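Long-range contacts in isomerase/lactonizing enzyme (Agrobacterium tumefaciens, PDB 1RVK), which is of unknown function but belongs to the enolase superfamily and binds magnesium, consistent with an isomerase or lactonizing enzyme of the mandelate racemase/muconate lactonizing group: residues A[6-14]-A[373-381]; A[32-40]-A[49-57]. One frame throughout, in Å; residues are numbered along the deposited sequence.

Contact 1: A[6-14]-A[373-381]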
loop_
_atom_site.group_PDB
_atom_site.type_symbol
_atom_site.label_atom_id
_atom_site.label_comp_id
_atom_site.label_asym_id
_atom_site.label_seq_id
_atom_site.Cartn_x
_atom_site.Cartn_y
_atom_site.Cartn_z
ATOM N N VAL A 6 13.156 7.543 21.027
ATOM C CA VAL A 6 12.806 6.890 19.766
ATOM C C VAL A 6 13.235 5.447 20.013
ATOM O O VAL A 6 14.422 5.167 20.179
ATOM C CB VAL A 6 13.591 7.455 18.568
ATOM C CG1 VAL A 6 13.210 6.696 17.300
ATOM C CG2 VAL A 6 13.284 8.933 18.398
ATOM N N GLU A 7 12.271 4.535 20.056
ATOM C CA GLU A 7 12.582 3.139 20.335
ATOM C C GLU A 7 12.006 2.163 19.320
ATOM O O GLU A 7 10.953 2.401 18.735
ATOM C CB GLU A 7 12.062 2.775 21.726
ATOM C CG GLU A 7 12.325 3.853 22.771
ATOM C CD GLU A 7 11.628 3.577 24.091
ATOM O OE1 GLU A 7 10.467 3.111 24.069
ATOM O OE2 GLU A 7 12.238 3.841 25.151
ATOM N N VAL A 8 12.713 1.056 19.128
ATOM C CA VAL A 8 12.281 0.016 18.208
ATOM C C VAL A 8 12.157 -1.291 18.973
ATOM O O VAL A 8 13.074 -1.690 19.691
ATOM C CB VAL A 8 13.291 -0.181 17.056
ATOM C CG1 VAL A 8 12.864 -1.362 16.184
ATOM C CG2 VAL A 8 13.373 1.090 16.218
ATOM N N ARG A 9 11.012 -1.945 18.825
ATOM C CA ARG A 9 10.762 -3.219 19.481
ATOM C C ARG A 9 10.458 -4.246 18.405
ATOM O O ARG A 9 9.489 -4.107 17.656
ATOM C CB ARG A 9 9.574 -3.104 20.444
ATOM C CG ARG A 9 9.831 -2.195 21.638
ATOM C CD ARG A 9 8.596 -2.066 22.515
ATOM N NE ARG A 9 8.893 -1.386 23.773
ATOM C CZ ARG A 9 9.271 -0.115 23.874
ATOM N NH1 ARG A 9 9.398 0.635 22.786
ATOM N NH2 ARG A 9 9.528 0.408 25.067
ATOM N N VAL A 10 11.305 -5.264 18.316
ATOM C CA VAL A 10 11.118 -6.319 17.334
ATOM C C VAL A 10 10.464 -7.505 18.026
ATOM O O VAL A 10 10.876 -7.908 19.117
ATOM C CB VAL A 10 12.466 -6.757 16.720
ATOM C CG1 VAL A 10 12.234 -7.792 15.626
ATOM C CG2 VAL A 10 13.191 -5.545 16.150
ATOM N N PHE A 11 9.434 -8.054 17.394
ATOM C CA PHE A 11 8.720 -9.191 17.955
ATOM C C PHE A 11 8.353 -10.163 16.845
ATOM O O PHE A 11 8.509 -9.851 15.662
ATOM C CB PHE A 11 7.448 -8.721 18.663
ATOM C CG PHE A 11 6.475 -8.021 17.757
ATOM C CD1 PHE A 11 6.667 -6.689 17.401
ATOM C CD2 PHE A 11 5.372 -8.702 17.245
ATOM C CE1 PHE A 11 5.772 -6.042 16.545
ATOM C CE2 PHE A 11 4.472 -8.067 16.390
ATOM C CZ PHE A 11 4.674 -6.733 16.038
ATOM N N ARG A 12 7.861 -11.339 17.229
ATOM C CA ARG A 12 7.477 -12.359 16.259
ATOM C C ARG A 12 5.961 -12.430 16.082
ATOM O O ARG A 12 5.219 -12.532 17.057
ATOM C CB ARG A 12 7.975 -13.737 16.709
ATOM C CG ARG A 12 9.390 -13.760 17.266
ATOM C CD ARG A 12 9.626 -15.031 18.085
ATOM N NE ARG A 12 10.790 -14.918 18.964
ATOM C CZ ARG A 12 12.049 -14.857 18.537
ATOM N NH1 ARG A 12 12.314 -14.900 17.238
ATOM N NH2 ARG A 12 13.044 -14.746 19.409
ATOM N N THR A 13 5.510 -12.370 14.834
ATOM C CA THR A 13 4.092 -12.475 14.524
ATOM C C THR A 13 3.902 -13.810 13.797
ATOM O O THR A 13 4.754 -14.222 13.011
ATOM C CB THR A 13 3.613 -11.313 13.616
ATOM O OG1 THR A 13 2.215 -11.463 13.347
ATOM C CG2 THR A 13 4.372 -11.304 12.297
ATOM N N THR A 14 2.798 -14.491 14.080
ATOM C CA THR A 14 2.510 -15.774 13.448
ATOM C C THR A 14 1.625 -15.523 12.238
ATOM O O THR A 14 0.540 -14.962 12.363
ATOM C CB THR A 14 1.792 -16.714 14.422
ATOM O OG1 THR A 14 2.635 -16.945 15.556
ATOM C CG2 THR A 14 1.473 -18.038 13.748
ATOM N N PHE A 373 -0.112 -4.554 23.078
ATOM C CA PHE A 373 1.229 -4.407 23.637
ATOM C C PHE A 373 1.678 -5.620 24.445
ATOM O O PHE A 373 2.867 -5.942 24.486
ATOM C CB PHE A 373 1.310 -3.147 24.502
ATOM C CG PHE A 373 1.095 -1.875 23.733
ATOM C CD1 PHE A 373 -0.174 -1.315 23.626
ATOM C CD2 PHE A 373 2.159 -1.252 23.088
ATOM C CE1 PHE A 373 -0.383 -0.153 22.887
ATOM C CE2 PHE A 373 1.962 -0.090 22.345
ATOM C CZ PHE A 373 0.687 0.460 22.244
ATOM N N THR A 374 0.725 -6.293 25.082
ATOM C CA THR A 374 1.043 -7.474 25.876
ATOM C C THR A 374 1.564 -8.594 24.982
ATOM O O THR A 374 2.532 -9.269 25.328
ATOM C CB THR A 374 -0.194 -7.975 26.645
ATOM O OG1 THR A 374 -0.629 -6.956 27.553
ATOM C CG2 THR A 374 0.139 -9.235 27.425
ATOM N N PHE A 375 0.926 -8.788 23.831
ATOM C CA PHE A 375 1.357 -9.825 22.901
ATOM C C PHE A 375 2.768 -9.527 22.403
ATOM O O PHE A 375 3.620 -10.416 22.333
ATOM C CB PHE A 375 0.394 -9.915 21.710
ATOM C CG PHE A 375 0.860 -10.847 20.622
ATOM C CD1 PHE A 375 1.759 -10.415 19.653
ATOM C CD2 PHE A 375 0.428 -12.169 20.591
ATOM C CE1 PHE A 375 2.225 -11.289 18.669
ATOM C CE2 PHE A 375 0.888 -13.051 19.612
ATOM C CZ PHE A 375 1.789 -12.610 18.648
ATOM N N ILE A 376 3.015 -8.269 22.059
ATOM C CA ILE A 376 4.322 -7.874 21.567
ATOM C C ILE A 376 5.389 -8.120 22.632
ATOM O O ILE A 376 6.476 -8.611 22.336
ATOM C CB ILE A 376 4.316 -6.393 21.143
ATOM C CG1 ILE A 376 3.402 -6.225 19.924
ATOM C CG2 ILE A 376 5.729 -5.929 20.831
ATOM C CD1 ILE A 376 3.166 -4.784 19.503
ATOM N N ASP A 377 5.070 -7.794 23.877
ATOM C CA ASP A 377 6.021 -7.998 24.959
ATOM C C ASP A 377 6.304 -9.484 25.181
ATOM O O ASP A 377 7.427 -9.870 25.498
ATOM C CB ASP A 377 5.492 -7.371 26.248
ATOM C CG ASP A 377 6.489 -7.455 27.383
ATOM O OD1 ASP A 377 7.619 -6.950 27.213
ATOM O OD2 ASP A 377 6.144 -8.023 28.441
ATOM N N ASN A 378 5.285 -10.318 25.005
ATOM C CA ASN A 378 5.429 -11.762 25.200
ATOM C C ASN A 378 6.105 -12.475 24.034
ATOM O O ASN A 378 6.453 -13.652 24.140
ATOM C CB ASN A 378 4.057 -12.395 25.440
ATOM C CG ASN A 378 3.502 -12.080 26.814
ATOM O OD1 ASN A 378 2.305 -12.239 27.066
ATOM N ND2 ASN A 378 4.372 -11.643 27.717
ATOM N N ASN A 379 6.298 -11.766 22.927
ATOM C CA ASN A 379 6.908 -12.364 21.747
ATOM C C ASN A 379 8.101 -11.574 21.215
ATOM O O ASN A 379 8.404 -11.616 20.021
ATOM C CB ASN A 379 5.842 -12.512 20.660
ATOM C CG ASN A 379 4.791 -13.551 21.016
ATOM O OD1 ASN A 379 4.988 -14.746 20.797
ATOM N ND2 ASN A 379 3.676 -13.101 21.582
ATOM N N ARG A 380 8.784 -10.865 22.107
ATOM C CA ARG A 380 9.938 -10.064 21.723
ATOM C C ARG A 380 11.100 -10.912 21.221
ATOM O O ARG A 380 11.271 -12.064 21.627
ATOM C CB ARG A 380 10.412 -9.212 22.907
ATOM C CG ARG A 380 9.452 -8.098 23.318
ATOM C CD ARG A 380 9.312 -7.041 22.225
ATOM N NE ARG A 380 10.592 -6.415 21.903
ATOM C CZ ARG A 380 11.218 -5.543 22.687
ATOM N NH1 ARG A 380 12.385 -5.032 22.313
ATOM N NH2 ARG A 380 10.673 -5.166 23.835
ATOM N N VAL A 381 11.894 -10.332 20.328
ATOM C CA VAL A 381 13.060 -11.011 19.778
ATOM C C VAL A 381 14.281 -10.598 20.597
ATOM O O VAL A 381 14.936 -11.490 21.180
ATOM C CB VAL A 381 13.292 -10.626 18.297
ATOM C CG1 VAL A 381 14.564 -11.279 17.779
ATOM C CG2 VAL A 381 12.105 -11.064 17.456
HETATM O O HOH W 1 13.743 -5.757 19.895
#
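Ile-376 presses its CG1 methylene squarely over the Phe-11 ring, 3.9 Å from the ring centroid, while its CG2 methyl reaches CD1 at 3.6 Å. Phe-11 takes the crowded rotamer (chi1 61°), CG between backbone N and carbonyl carbon, turning a face to the isoleucine; Phe-375 brings its CE1 near CD2 of the same ring. Beyond the helix the chain meets the edge of the strand in a single bridge, Phe-11 with Arg-380. Arg-12 N donates to Asn-379 O (2.9 Å), and Val-10 O is gripped twice, by Val-381 N (2.9 Å) and Arg-380 NE (3.2 Å), from opposite faces of its plane. Bent at chi2 and chi3 (-65° and -60°), Arg-380 folds back so that its guanidinium lies flat on Arg-9 CB, and a water joins its NH1 to Val-10 N. Val-381 fills the dip between Val-10 and Arg-12: CG2 meets Val-10 CG1 at 3.8 Å and lies over one face of the Arg-12 guanidinium. Helix 373-378 runs nearly perpendicular to outer strand 3-15, with Tyr-345 edge-to-face on the Phe-11 ring; helix and tail pack back onto the capping-domain sheet, consistent with the enolase-superfamily fold.

Contact 2: A[32-40]-A[49-57]; sequences QVEQAMLTV and HSFTAPEIV
Selenomethionine Met-37 and Phe-51, a non-hydrogen-bonded pair, project in parallel from the same face of an antiparallel hairpin. Met-37 CB touches Phe-51 CE1 at 3.6 Å, and its SE sits obliquely to the ring, 4.5 Å from the centroid, in a Met-aromatic contact. Its CG is anti to the backbone N (chi1 178°) and the chain runs extended as far as SE, which lays CB, CG and SE along the ring before the bend at chi3 carries CE off it. The same selenium approaches the His-49 ring obliquely. That ring is held at its edge by Thr-39, whose OG1 hydrogen-bonds ND1 in the ring plane at 2.8 Å. Beneath these side chains the backbones pair through Ala-36 with Thr-52 and Leu-38 with Ser-50, each pair bonded in both directions; Leu-38 N to Ser-50 O, at 2.8 Å, is nearly straight (171°). Past Thr-52 the chain turns away into a 3-10 segment, yet Pro-54 CD still rests 3.4 Å from Glu-34 O, and Val-57 CG2 packs on Ala-36 CB at 3.7 Å. Farther out, Asp-110 accepts a hydrogen bond from His-49 N. Helix 98-116 packs on the face carrying Leu-38, Ser-50 and Thr-52, whereas helix 373-378 lies against Met-37 and Phe-51, and strand 3-15 continues the sheet beyond strand 30-42.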
loop_
_atom_site.group_PDB
_atom_site.type_symbol
_atom_site.label_atom_id
_atom_site.label_comp_id
_atom_site.label_asym_id
_atom_site.label_seq_id
_atom_site.Cartn_x
_atom_site.Cartn_y
_atom_site.Cartn_z
ATOM N N GLN A 32 6.660 -18.026 12.059
ATOM C CA GLN A 32 6.841 -16.778 12.783
ATOM C C GLN A 32 7.752 -15.842 12.011
ATOM O O GLN A 32 8.844 -16.219 11.585
ATOM C CB GLN A 32 7.388 -17.050 14.184
ATOM C CG GLN A 32 6.364 -17.731 15.087
ATOM C CD GLN A 32 6.764 -17.731 16.547
ATOM O OE1 GLN A 32 6.011 -18.190 17.406
ATOM N NE2 GLN A 32 7.953 -17.215 16.838
ATOM N N VAL A 33 7.276 -14.617 11.821
ATOM C CA VAL A 33 8.011 -13.597 11.086
ATOM C C VAL A 33 8.335 -12.424 12.004
ATOM O O VAL A 33 7.497 -11.995 12.790
ATOM C CB VAL A 33 7.174 -13.086 9.895
ATOM C CG1 VAL A 33 7.909 -11.963 9.175
ATOM C CG2 VAL A 33 6.887 -14.237 8.937
ATOM N N GLU A 34 9.554 -11.910 11.904
ATOM C CA GLU A 34 9.951 -10.778 12.728
ATOM C C GLU A 34 9.325 -9.484 12.217
ATOM O O GLU A 34 9.418 -9.160 11.031
ATOM C CB GLU A 34 11.472 -10.639 12.749
ATOM C CG GLU A 34 12.177 -11.650 13.636
ATOM C CD GLU A 34 13.675 -11.420 13.692
ATOM O OE1 GLU A 34 14.102 -10.255 13.548
ATOM O OE2 GLU A 34 14.425 -12.397 13.894
ATOM N N GLN A 35 8.684 -8.755 13.122
ATOM C CA GLN A 35 8.045 -7.488 12.795
ATOM C C GLN A 35 8.602 -6.440 13.752
ATOM O O GLN A 35 8.930 -6.754 14.890
ATOM C CB GLN A 35 6.527 -7.598 12.974
ATOM C CG GLN A 35 5.770 -6.300 12.725
ATOM C CD GLN A 35 5.824 -5.851 11.274
ATOM O OE1 GLN A 35 5.400 -4.747 10.940
ATOM N NE2 GLN A 35 6.336 -6.714 10.403
ATOM N N ALA A 36 8.713 -5.198 13.300
ATOM C CA ALA A 36 9.237 -4.155 14.169
ATOM C C ALA A 36 8.217 -3.053 14.421
ATOM O O ALA A 36 7.418 -2.714 13.547
ATOM C CB ALA A 36 10.506 -3.561 13.566
HETATM N N MSE A 37 8.236 -2.510 15.632
HETATM C CA MSE A 37 7.343 -1.419 15.983
HETATM C C MSE A 37 8.208 -0.252 16.428
HETATM O O MSE A 37 9.058 -0.400 17.312
HETATM C CB MSE A 37 6.382 -1.809 17.114
HETATM C CG MSE A 37 5.464 -0.654 17.546
HETATM SE SE MSE A 37 4.149 -1.078 18.932
HETATM C CE MSE A 37 5.368 -1.297 20.424
ATOM N N LEU A 38 8.007 0.893 15.785
ATOM C CA LEU A 38 8.745 2.103 16.115
ATOM C C LEU A 38 7.872 2.941 17.044
ATOM O O LEU A 38 6.689 3.152 16.767
ATOM C CB LEU A 38 9.052 2.895 14.840
ATOM C CG LEU A 38 9.864 4.200 14.917
ATOM C CD1 LEU A 38 9.085 5.273 15.640
ATOM C CD2 LEU A 38 11.191 3.941 15.602
ATOM N N THR A 39 8.450 3.402 18.150
ATOM C CA THR A 39 7.721 4.235 19.104
ATOM C C THR A 39 8.451 5.557 19.333
ATOM O O THR A 39 9.663 5.580 19.549
ATOM C CB THR A 39 7.558 3.536 20.482
ATOM O OG1 THR A 39 6.686 2.403 20.358
ATOM C CG2 THR A 39 6.974 4.504 21.503
ATOM N N VAL A 40 7.707 6.656 19.266
ATOM C CA VAL A 40 8.259 7.984 19.508
ATOM C C VAL A 40 7.579 8.497 20.778
ATOM O O VAL A 40 6.350 8.494 20.871
ATOM C CB VAL A 40 7.955 8.947 18.340
ATOM C CG1 VAL A 40 8.531 10.331 18.638
ATOM C CG2 VAL A 40 8.545 8.395 17.047
ATOM N N HIS A 49 3.074 5.257 17.613
ATOM C CA HIS A 49 3.650 4.010 17.112
ATOM C C HIS A 49 3.377 3.747 15.635
ATOM O O HIS A 49 2.409 4.254 15.071
ATOM C CB HIS A 49 3.079 2.825 17.895
ATOM C CG HIS A 49 2.922 3.079 19.359
ATOM N ND1 HIS A 49 3.969 2.978 20.249
ATOM C CD2 HIS A 49 1.843 3.453 20.087
ATOM C CE1 HIS A 49 3.541 3.278 21.464
ATOM N NE2 HIS A 49 2.255 3.569 21.393
ATOM N N SER A 50 4.228 2.926 15.029
ATOM C CA SER A 50 4.063 2.542 13.633
ATOM C C SER A 50 4.854 1.260 13.372
ATOM O O SER A 50 5.923 1.055 13.944
ATOM C CB SER A 50 4.527 3.666 12.703
ATOM O OG SER A 50 3.937 3.512 11.423
ATOM N N PHE A 51 4.321 0.403 12.505
ATOM C CA PHE A 51 4.943 -0.881 12.195
ATOM C C PHE A 51 5.661 -0.938 10.854
ATOM O O PHE A 51 5.270 -0.268 9.900
ATOM C CB PHE A 51 3.872 -1.973 12.226
ATOM C CG PHE A 51 3.222 -2.140 13.566
ATOM C CD1 PHE A 51 3.814 -2.929 14.544
ATOM C CD2 PHE A 51 2.038 -1.469 13.868
ATOM C CE1 PHE A 51 3.238 -3.051 15.808
ATOM C CE2 PHE A 51 1.455 -1.584 15.129
ATOM C CZ PHE A 51 2.058 -2.376 16.101
ATOM N N THR A 52 6.713 -1.753 10.791
ATOM C CA THR A 52 7.476 -1.938 9.559
ATOM C C THR A 52 8.419 -3.125 9.711
ATOM O O THR A 52 8.494 -3.734 10.778
ATOM C CB THR A 52 8.307 -0.684 9.197
ATOM O OG1 THR A 52 8.771 -0.797 7.846
ATOM C CG2 THR A 52 9.503 -0.539 10.128
ATOM N N ALA A 53 9.128 -3.461 8.639
ATOM C CA ALA A 53 10.070 -4.575 8.666
ATOM C C ALA A 53 11.308 -4.167 9.460
ATOM O O ALA A 53 11.775 -3.034 9.356
ATOM C CB ALA A 53 10.461 -4.965 7.244
ATOM N N PRO A 54 11.866 -5.099 10.247
ATOM C CA PRO A 54 13.054 -4.872 11.078
ATOM C C PRO A 54 14.216 -4.118 10.428
ATOM O O PRO A 54 14.749 -3.178 11.015
ATOM C CB PRO A 54 13.450 -6.286 11.500
ATOM C CG PRO A 54 12.122 -6.975 11.607
ATOM C CD PRO A 54 11.415 -6.500 10.353
ATOM N N GLU A 55 14.611 -4.525 9.222
ATOM C CA GLU A 55 15.737 -3.890 8.533
ATOM C C GLU A 55 15.560 -2.397 8.270
ATOM O O GLU A 55 16.535 -1.649 8.201
ATOM C CB GLU A 55 16.016 -4.604 7.204
ATOM C CG GLU A 55 16.599 -6.001 7.355
ATOM C CD GLU A 55 17.973 -5.997 8.003
ATOM O OE1 GLU A 55 18.205 -6.828 8.909
ATOM O OE2 GLU A 55 18.823 -5.172 7.604
ATOM N N ILE A 56 14.315 -1.968 8.129
ATOM C CA ILE A 56 14.009 -0.570 7.847
ATOM C C ILE A 56 14.256 0.357 9.036
ATOM O O ILE A 56 14.526 1.547 8.860
ATOM C CB ILE A 56 12.551 -0.456 7.349
ATOM C CG1 ILE A 56 12.435 -1.178 6.004
ATOM C CG2 ILE A 56 12.131 1.004 7.219
ATOM C CD1 ILE A 56 11.007 -1.465 5.562
ATOM N N VAL A 57 14.180 -0.191 10.245
ATOM C CA VAL A 57 14.406 0.589 11.459
ATOM C C VAL A 57 15.486 -0.058 12.322
ATOM O O VAL A 57 15.429 -0.005 13.553
ATOM C CB VAL A 57 13.115 0.718 12.296
ATOM C CG1 VAL A 57 12.100 1.582 11.560
ATOM C CG2 VAL A 57 12.537 -0.661 12.574
#

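Contacts 1 and 2 share the three-stranded sheet of the N-terminal capping domain, their centres about 9 Å apart. Strand 30-42 is the middle member, joined to strand 3-15 by probable hydrogen bonds from Thr-39 N to Glu-7 O and from Gln-35 N to Phe-11 O, both 2.8 Å. The C-terminal helix of contact 1 crosses the sheet, where Ile-376 touches Met-37 of contact 2; the end of the chain thereby returns to the domain that its beginning builds. Neither contact supplies a magnesium ligand: Asp-206, Glu-232 and Glu-258 of the barrel domain do so. Contact 1 is plain packing at the surface, while the loop after strand 47-52 probably lies toward the barrel mouth, as in relatives.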